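Insecticidal protein (Brevibacillus laterosporus, PDB 7ML9) probably kills insect cells as a beta-pore-forming toxin of the epsilon-toxin/MTX2 family, and is active against the western corn rootworm. Local coordinates at residues L205-T210 against I284-D289; S186-S191 against P311-E316; E80-Q85 against A227-P232. All blocks are in the same frame, centred on the assembly; numbering follows the deposited sequence.

Interaction 1. Residues L205-T210 against I284-D289; sequences LAYLNT and ILKIED
Four backbone hydrogen bonds tie Leu205-Thr210 to Ile284-Asp289 as antiparallel strands. Leu205 and Lys286 exchange two nearly straight bonds. The one from Lys286 N to Leu205 O is 2.8 Å long and runs almost along the C=O axis. Tyr207 and Ile284 exchange two bonds that are less straight, with Tyr207 N to Ile284 O at 3.0 Å. Between these two hydrogen-bonded pairs sits the non-hydrogen-bonded pair Ala206 and Leu285, where Leu285 CD2 lies 3.6 Å from Ala206 CB on a buried face.

The other face carries Leu205, Tyr207, Ile284 and Lys286. Ile284 CG2, in the crowded position between its N and carbonyl carbon, packs 3.7 Å from Tyr207 CB. The Tyr207 ring turns an edge to Ile284 O. Lys286 runs beside Leu205, pointing the same way, with CD 4.2 Å from Leu205 CD1. The Lys286 chain then bends at chi3 and chi4, and NZ reaches Glu288 OE2 of the same strand at 3.4 Å, a salt bridge with a weak hydrogen bond.

Outer partners fix the polar ends. Glu288 OE1 forms a salt bridge with Arg203, and Asn209 ND2 donates a hydrogen bond to Asp282. This is a regular antiparallel ladder of the long-stranded beta fold of epsilon-toxin-like proteins. Strand 201-229 is central here: strand 86-115 bonds its other edge at Ala206 and Leu208. Strand 130-147 packs on Ala206 and Leu208, while strand 303-323 flanks strand 266-289.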
# COMPACT_ATOMS: atom_id res chain seq x y z
N LEU A 205 29.78 -21.34 13.35
CA LEU A 205 28.75 -20.50 13.94
C LEU A 205 27.79 -20.04 12.85
O LEU A 205 28.23 -19.65 11.76
CB LEU A 205 29.34 -19.26 14.63
CG LEU A 205 30.47 -19.35 15.65
CD1 LEU A 205 30.72 -17.98 16.25
CD2 LEU A 205 30.12 -20.29 16.74
N ALA A 206 26.49 -20.06 13.15
CA ALA A 206 25.46 -19.72 12.17
C ALA A 206 24.71 -18.48 12.62
O ALA A 206 24.39 -18.32 13.81
CB ALA A 206 24.47 -20.87 11.95
N TYR A 207 24.43 -17.59 11.66
CA TYR A 207 23.68 -16.37 11.91
C TYR A 207 22.61 -16.22 10.84
O TYR A 207 22.85 -16.48 9.66
CB TYR A 207 24.58 -15.13 11.89
CG TYR A 207 25.65 -15.14 12.95
CD1 TYR A 207 26.84 -15.83 12.75
CD2 TYR A 207 25.47 -14.46 14.14
CE1 TYR A 207 27.82 -15.84 13.72
CE2 TYR A 207 26.46 -14.46 15.11
CZ TYR A 207 27.63 -15.16 14.89
OH TYR A 207 28.62 -15.18 15.85
N LEU A 208 21.40 -15.83 11.27
CA LEU A 208 20.33 -15.52 10.33
C LEU A 208 20.42 -14.04 9.98
O LEU A 208 20.41 -13.18 10.87
CB LEU A 208 18.96 -15.85 10.93
CG LEU A 208 17.75 -15.44 10.08
CD1 LEU A 208 17.64 -16.29 8.82
CD2 LEU A 208 16.47 -15.55 10.91
N ASN A 209 20.51 -13.74 8.70
CA ASN A 209 20.43 -12.35 8.25
C ASN A 209 18.97 -12.00 8.03
O ASN A 209 18.18 -12.84 7.57
CB ASN A 209 21.23 -12.14 6.96
CG ASN A 209 22.73 -11.97 7.21
OD1 ASN A 209 23.16 -11.34 8.19
ND2 ASN A 209 23.52 -12.52 6.31
N THR A 210 18.60 -10.76 8.36
CA THR A 210 17.22 -10.30 8.23
C THR A 210 17.15 -9.08 7.32
O THR A 210 18.14 -8.37 7.09
CB THR A 210 16.62 -9.97 9.60
OG1 THR A 210 17.32 -8.87 10.18
CG2 THR A 210 16.70 -11.17 10.57
N ILE A 284 24.49 -16.74 7.14
CA ILE A 284 25.94 -16.70 7.01
C ILE A 284 26.55 -17.67 8.02
O ILE A 284 26.21 -17.62 9.22
CB ILE A 284 26.49 -15.27 7.20
CG1 ILE A 284 28.02 -15.26 7.10
CG2 ILE A 284 26.01 -14.67 8.50
CD1 ILE A 284 28.58 -13.97 6.50
N LEU A 285 27.40 -18.57 7.54
CA LEU A 285 28.18 -19.48 8.38
C LEU A 285 29.60 -18.94 8.52
O LEU A 285 30.24 -18.62 7.53
CB LEU A 285 28.21 -20.89 7.81
CG LEU A 285 26.88 -21.59 7.57
CD1 LEU A 285 27.11 -23.06 7.23
CD2 LEU A 285 26.01 -21.44 8.79
N LYS A 286 30.06 -18.84 9.76
CA LYS A 286 31.39 -18.37 10.09
C LYS A 286 32.19 -19.56 10.62
O LYS A 286 31.77 -20.21 11.59
CB LYS A 286 31.29 -17.25 11.12
CG LYS A 286 32.56 -16.70 11.70
CD LYS A 286 32.19 -15.90 12.95
CE LYS A 286 32.80 -14.52 12.96
NZ LYS A 286 33.56 -14.27 14.23
N ILE A 287 33.32 -19.85 9.98
CA ILE A 287 34.15 -21.01 10.30
C ILE A 287 35.36 -20.55 11.08
O ILE A 287 36.15 -19.73 10.58
CB ILE A 287 34.59 -21.76 9.03
CG1 ILE A 287 33.41 -21.96 8.09
CG2 ILE A 287 35.30 -23.07 9.41
CD1 ILE A 287 32.28 -22.76 8.68
N GLU A 288 35.54 -21.07 12.30
CA GLU A 288 36.64 -20.68 13.17
C GLU A 288 37.55 -21.87 13.45
O GLU A 288 37.07 -22.98 13.70
CB GLU A 288 36.14 -20.12 14.50
CG GLU A 288 35.38 -18.81 14.39
CD GLU A 288 34.92 -18.30 15.74
OE1 GLU A 288 34.95 -19.08 16.72
OE2 GLU A 288 34.55 -17.10 15.83
N ASP A 289 38.85 -21.62 13.42
CA ASP A 289 39.85 -22.62 13.80
C ASP A 289 40.03 -22.52 15.31
O ASP A 289 40.53 -21.51 15.81
CB ASP A 289 41.16 -22.37 13.05
CG ASP A 289 42.18 -23.49 13.25
OD1 ASP A 289 42.00 -24.32 14.16
OD2 ASP A 289 43.16 -23.53 12.48

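Interaction 2. Residues S186-S191 against P311-E316; sequences SYKSPS and PLIRTE
Ser186-Ser191 and Pro311-Glu316 form an antiparallel ladder in the long-stranded beta fold of an aerolysin/epsilon-toxin-like protein. It joins strand 178-189 to strand 303-323. Ser186 and Thr315 make one hydrogen-bonded pair. Its straightest bond runs from Ser186 N to Thr315 O, at 2.7 Å and 173°. Lys188 and Ile313 make the other. Here the bond from Lys188 N to Ile313 O is more bent, at 140°. The non-hydrogen-bonded pair Tyr187 and Arg314 lies between them.

The tight side belongs to Tyr187, Leu312 and Arg314. Leu312 holds CG in the crowded position between its N and carbonyl carbon (chi1 60°). Its CD2 sits over one face of the Tyr187 ring, offset toward the rim, in a CH-pi contact 4.0 Å from the centroid. The Arg314 chain, extended from CG to NE, runs beside the ring in the same direction. Its CG meets the ring edge 3.6 Å from Tyr187 CE1. Both polar ends converge on Glu136: Arg314 NE forms a salt bridge with it, and Tyr187 OH a hydrogen bond. The OH is also hydrogen-bonded with Gly280 N. Leu208 of strand 201-229 and Phe283 of strand 266-289 pack against this group.

The opposite face, with Ser186, Lys188, Ile313 and Thr315, is looser. Ile313 and Thr315 are exposed to solvent. Lys188 lies alongside Ile313, and its bent end has a long, weak ion pair with Glu129. Pro190 comes in obliquely past the ladder. Its CD touches Pro311 O, and its CG lies 3.7 Å from Ile313 CD1.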
# COMPACT_ATOMS: atom_id res chain seq x y z
N SER A 186 9.81 -21.42 10.01
CA SER A 186 11.10 -22.04 10.31
C SER A 186 12.00 -21.79 9.12
O SER A 186 11.65 -22.14 7.98
CB SER A 186 10.95 -23.53 10.60
OG SER A 186 12.15 -24.05 11.16
N TYR A 187 13.14 -21.16 9.37
CA TYR A 187 14.21 -21.02 8.39
C TYR A 187 15.25 -22.10 8.63
O TYR A 187 15.60 -22.38 9.78
CB TYR A 187 14.87 -19.65 8.48
CG TYR A 187 13.96 -18.49 8.12
CD1 TYR A 187 13.10 -18.57 7.04
CD2 TYR A 187 14.00 -17.31 8.85
CE1 TYR A 187 12.28 -17.49 6.70
CE2 TYR A 187 13.18 -16.23 8.52
CZ TYR A 187 12.32 -16.33 7.45
OH TYR A 187 11.52 -15.26 7.12
N LYS A 188 15.76 -22.69 7.55
CA LYS A 188 16.74 -23.77 7.65
C LYS A 188 17.89 -23.50 6.69
O LYS A 188 17.67 -23.05 5.55
CB LYS A 188 16.08 -25.11 7.36
CG LYS A 188 17.00 -26.30 7.37
CD LYS A 188 16.18 -27.59 7.30
CE LYS A 188 15.19 -27.55 6.16
NZ LYS A 188 15.38 -28.69 5.22
N SER A 189 19.12 -23.75 7.15
CA SER A 189 20.28 -23.68 6.27
C SER A 189 20.67 -25.09 5.88
O SER A 189 20.83 -25.94 6.78
CB SER A 189 21.45 -22.99 6.96
OG SER A 189 21.96 -23.82 7.98
N PRO A 190 20.78 -25.41 4.60
CA PRO A 190 21.21 -26.76 4.22
C PRO A 190 22.63 -27.04 4.69
O PRO A 190 23.43 -26.14 4.97
CB PRO A 190 21.12 -26.75 2.68
CG PRO A 190 20.22 -25.60 2.36
CD PRO A 190 20.46 -24.58 3.43
N SER A 191 22.92 -28.33 4.84
CA SER A 191 24.25 -28.79 5.22
C SER A 191 25.30 -28.30 4.23
O SER A 191 25.11 -28.38 3.01
CB SER A 191 24.24 -30.32 5.29
OG SER A 191 25.53 -30.82 5.59
N PRO A 311 21.75 -19.92 1.15
CA PRO A 311 20.33 -19.60 0.95
C PRO A 311 19.47 -20.41 1.90
O PRO A 311 19.70 -21.60 2.09
CB PRO A 311 20.06 -19.99 -0.51
CG PRO A 311 21.41 -20.31 -1.11
CD PRO A 311 22.29 -20.71 0.04
N LEU A 312 18.46 -19.76 2.50
CA LEU A 312 17.63 -20.45 3.47
C LEU A 312 16.49 -21.22 2.79
O LEU A 312 16.13 -20.96 1.65
CB LEU A 312 17.08 -19.47 4.51
CG LEU A 312 16.19 -18.28 4.10
CD1 LEU A 312 14.76 -18.72 3.78
CD2 LEU A 312 16.19 -17.22 5.18
N ILE A 313 15.95 -22.19 3.53
CA ILE A 313 14.75 -22.92 3.14
C ILE A 313 13.65 -22.54 4.12
O ILE A 313 13.85 -22.65 5.34
CB ILE A 313 14.98 -24.44 3.13
CG1 ILE A 313 16.05 -24.81 2.12
CG2 ILE A 313 13.69 -25.18 2.80
CD1 ILE A 313 16.58 -26.21 2.34
N ARG A 314 12.51 -22.09 3.61
CA ARG A 314 11.46 -21.49 4.42
C ARG A 314 10.28 -22.45 4.54
O ARG A 314 9.82 -22.99 3.53
CB ARG A 314 11.01 -20.16 3.82
CG ARG A 314 10.02 -19.35 4.65
CD ARG A 314 9.43 -18.20 3.83
NE ARG A 314 8.22 -17.64 4.44
CZ ARG A 314 6.98 -18.01 4.13
NH1 ARG A 314 6.78 -18.95 3.23
NH2 ARG A 314 5.95 -17.44 4.75
N THR A 315 9.81 -22.66 5.77
CA THR A 315 8.63 -23.48 6.03
C THR A 315 7.73 -22.75 7.00
O THR A 315 8.14 -22.42 8.12
CB THR A 315 9.03 -24.84 6.61
OG1 THR A 315 9.95 -25.48 5.72
CG2 THR A 315 7.79 -25.71 6.77
N GLU A 316 6.49 -22.48 6.58
CA GLU A 316 5.54 -21.80 7.46
C GLU A 316 5.01 -22.78 8.50
O GLU A 316 4.77 -23.96 8.21
CB GLU A 316 4.37 -21.20 6.67
CG GLU A 316 3.38 -20.43 7.56
CD GLU A 316 2.22 -19.78 6.80
OE1 GLU A 316 2.34 -19.52 5.58
OE2 GLU A 316 1.17 -19.51 7.43

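Interaction 3. Residues E80-Q85 against A227-P232; sequences ERRISQ and AWRVSP
Arg82 NH1 is gripped twice: it donates to Trp228 O at 3.2 Å, on a lone pair and near the guanidinium plane, and forms a salt bridge with Glu40. Arg82 NE forms a salt bridge with Asp56, so the guanidinium has two acidic partners, which probably offset its charge and fix its rotation. The Arg82 chain leaves the backbone away from Ala227-Pro232. A bend at chi2 (-72°) swings it back, and CD passes 3.5 Å from Trp228 O.

The return bond is between backbones. Trp228 N donates to Arg82 O at 2.8 Å, approaching from above the carbonyl plane. Arg82 thus holds both the N-H and the C=O of Trp228. Here a 3-10 segment that ends at Arg82 runs into the short strand 83-84, which pairs antiparallel with the end of strand 201-229. Ile83 and Ala227 form a non-hydrogen-bonded pair, with Ile83 CD1 4.0 Å from Ala227 CB. Helix 242-252 covers this face through Ile242 and Val245.

Trp228 CB is 3.4 Å from Arg81 O, and the indole turns its edge to Ser84. Ser84 holds its OG between the backbone N and the carbonyl carbon (chi1 69°). There OG accepts the hydrogen bond of Trp228 NE1 at 3.0 Å, near the ring plane. Beyond Trp228, Arg229 forms a salt bridge with Asp39 on helix 28-48, the helix that also supplies Glu40.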
# COMPACT_ATOMS: atom_id res chain seq x y z
N GLU A 80 -28.91 14.83 -1.14
CA GLU A 80 -28.69 13.50 -1.71
C GLU A 80 -29.05 13.42 -3.19
O GLU A 80 -28.46 12.63 -3.93
CB GLU A 80 -29.50 12.48 -0.90
CG GLU A 80 -29.41 11.05 -1.35
CD GLU A 80 -30.49 10.19 -0.68
OE1 GLU A 80 -30.42 10.01 0.56
OE2 GLU A 80 -31.39 9.70 -1.39
N ARG A 81 -30.02 14.22 -3.64
CA ARG A 81 -30.43 14.13 -5.04
C ARG A 81 -29.49 14.85 -6.01
O ARG A 81 -29.79 14.88 -7.21
CB ARG A 81 -31.86 14.64 -5.20
CG ARG A 81 -32.87 13.58 -4.69
CD ARG A 81 -34.29 14.05 -4.73
NE ARG A 81 -34.87 14.21 -6.06
CZ ARG A 81 -35.44 13.25 -6.79
NH1 ARG A 81 -35.98 13.54 -7.96
NH2 ARG A 81 -35.47 11.99 -6.37
N ARG A 82 -28.36 15.38 -5.54
CA ARG A 82 -27.34 15.87 -6.47
C ARG A 82 -26.71 14.73 -7.27
O ARG A 82 -26.14 14.98 -8.34
CB ARG A 82 -26.25 16.62 -5.71
CG ARG A 82 -26.64 17.97 -5.16
CD ARG A 82 -26.78 18.97 -6.32
NE ARG A 82 -27.06 20.32 -5.84
CZ ARG A 82 -27.31 21.35 -6.66
NH1 ARG A 82 -27.32 21.16 -7.97
NH2 ARG A 82 -27.54 22.55 -6.16
N ILE A 83 -26.76 13.50 -6.77
CA ILE A 83 -26.16 12.36 -7.45
C ILE A 83 -27.14 11.19 -7.46
O ILE A 83 -27.77 10.90 -6.45
CB ILE A 83 -24.84 11.93 -6.77
CG1 ILE A 83 -23.80 13.06 -6.87
CG2 ILE A 83 -24.31 10.65 -7.42
CD1 ILE A 83 -23.25 13.24 -8.28
N SER A 84 -27.27 10.54 -8.60
CA SER A 84 -28.06 9.31 -8.66
C SER A 84 -27.21 8.25 -9.33
O SER A 84 -26.22 8.56 -10.00
CB SER A 84 -29.39 9.50 -9.40
OG SER A 84 -29.16 9.71 -10.79
N GLN A 85 -27.62 6.99 -9.15
CA GLN A 85 -26.93 5.84 -9.71
C GLN A 85 -25.49 5.76 -9.23
O GLN A 85 -24.60 5.32 -9.97
CB GLN A 85 -26.98 5.83 -11.24
CG GLN A 85 -28.33 5.42 -11.82
CD GLN A 85 -28.43 5.74 -13.30
OE1 GLN A 85 -27.63 5.26 -14.11
NE2 GLN A 85 -29.41 6.56 -13.66
N ALA A 227 -24.77 13.38 -12.20
CA ALA A 227 -24.79 14.62 -11.43
C ALA A 227 -25.98 15.49 -11.84
O ALA A 227 -26.18 15.74 -13.04
CB ALA A 227 -23.49 15.42 -11.62
N TRP A 228 -26.74 15.97 -10.86
CA TRP A 228 -27.99 16.68 -11.11
C TRP A 228 -27.80 18.16 -10.81
O TRP A 228 -27.37 18.52 -9.71
CB TRP A 228 -29.15 16.08 -10.30
CG TRP A 228 -29.58 14.77 -10.87
CD1 TRP A 228 -29.00 13.54 -10.64
CD2 TRP A 228 -30.62 14.54 -11.82
NE1 TRP A 228 -29.62 12.58 -11.39
CE2 TRP A 228 -30.62 13.17 -12.13
CE3 TRP A 228 -31.56 15.37 -12.45
CZ2 TRP A 228 -31.53 12.60 -13.02
CZ3 TRP A 228 -32.45 14.81 -13.34
CH2 TRP A 228 -32.44 13.44 -13.62
N ARG A 229 -28.12 19.01 -11.79
CA ARG A 229 -27.92 20.45 -11.70
C ARG A 229 -29.08 21.16 -12.40
O ARG A 229 -29.59 20.67 -13.41
CB ARG A 229 -26.62 20.92 -12.40
CG ARG A 229 -25.32 20.53 -11.75
CD ARG A 229 -24.80 19.19 -12.28
NE ARG A 229 -24.49 19.23 -13.70
CZ ARG A 229 -25.11 18.48 -14.60
NH1 ARG A 229 -26.07 17.64 -14.22
NH2 ARG A 229 -24.78 18.58 -15.88
N VAL A 230 -29.46 22.32 -11.90
CA VAL A 230 -30.26 23.19 -12.76
C VAL A 230 -29.30 23.95 -13.67
O VAL A 230 -28.16 24.25 -13.29
CB VAL A 230 -31.18 24.14 -11.99
CG1 VAL A 230 -32.33 23.35 -11.38
CG2 VAL A 230 -30.40 24.94 -10.95
N SER A 231 -29.77 24.24 -14.87
CA SER A 231 -28.94 24.77 -15.95
C SER A 231 -29.85 25.52 -16.92
O SER A 231 -31.08 25.35 -16.87
CB SER A 231 -28.18 23.65 -16.66
OG SER A 231 -29.02 22.92 -17.54
N PRO A 232 -29.29 26.36 -17.79
CA PRO A 232 -30.17 27.09 -18.74
C PRO A 232 -31.05 26.17 -19.56
O PRO A 232 -32.25 26.44 -19.72
CB PRO A 232 -29.17 27.87 -19.59
CG PRO A 232 -28.04 28.15 -18.64
CD PRO A 232 -27.91 26.86 -17.83

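Overall arrangement
All three contacts belong to one mixed beta sheet. Interactions 1 and 2 lie about 14 Å apart, centre to centre, at one end of the chain. They touch where Leu208 packs on Tyr187 and Leu312, and strands 266-289 and 303-323 are neighbours. Interaction 3 lies across the chain's centre, its centre about 69 Å from that of interaction 1, yet both use strand 201-229. Interactions 1 and 3 are partly buried; interaction 2 is a surface contact with one well-packed face. The first two are four-bond ladders dressed with aliphatic and aromatic packing. Interaction 3 has a single beta bridge and one backbone bond, and adds side-chain bonds from arginine and tryptophan, beside helices 28-48 and 242-252.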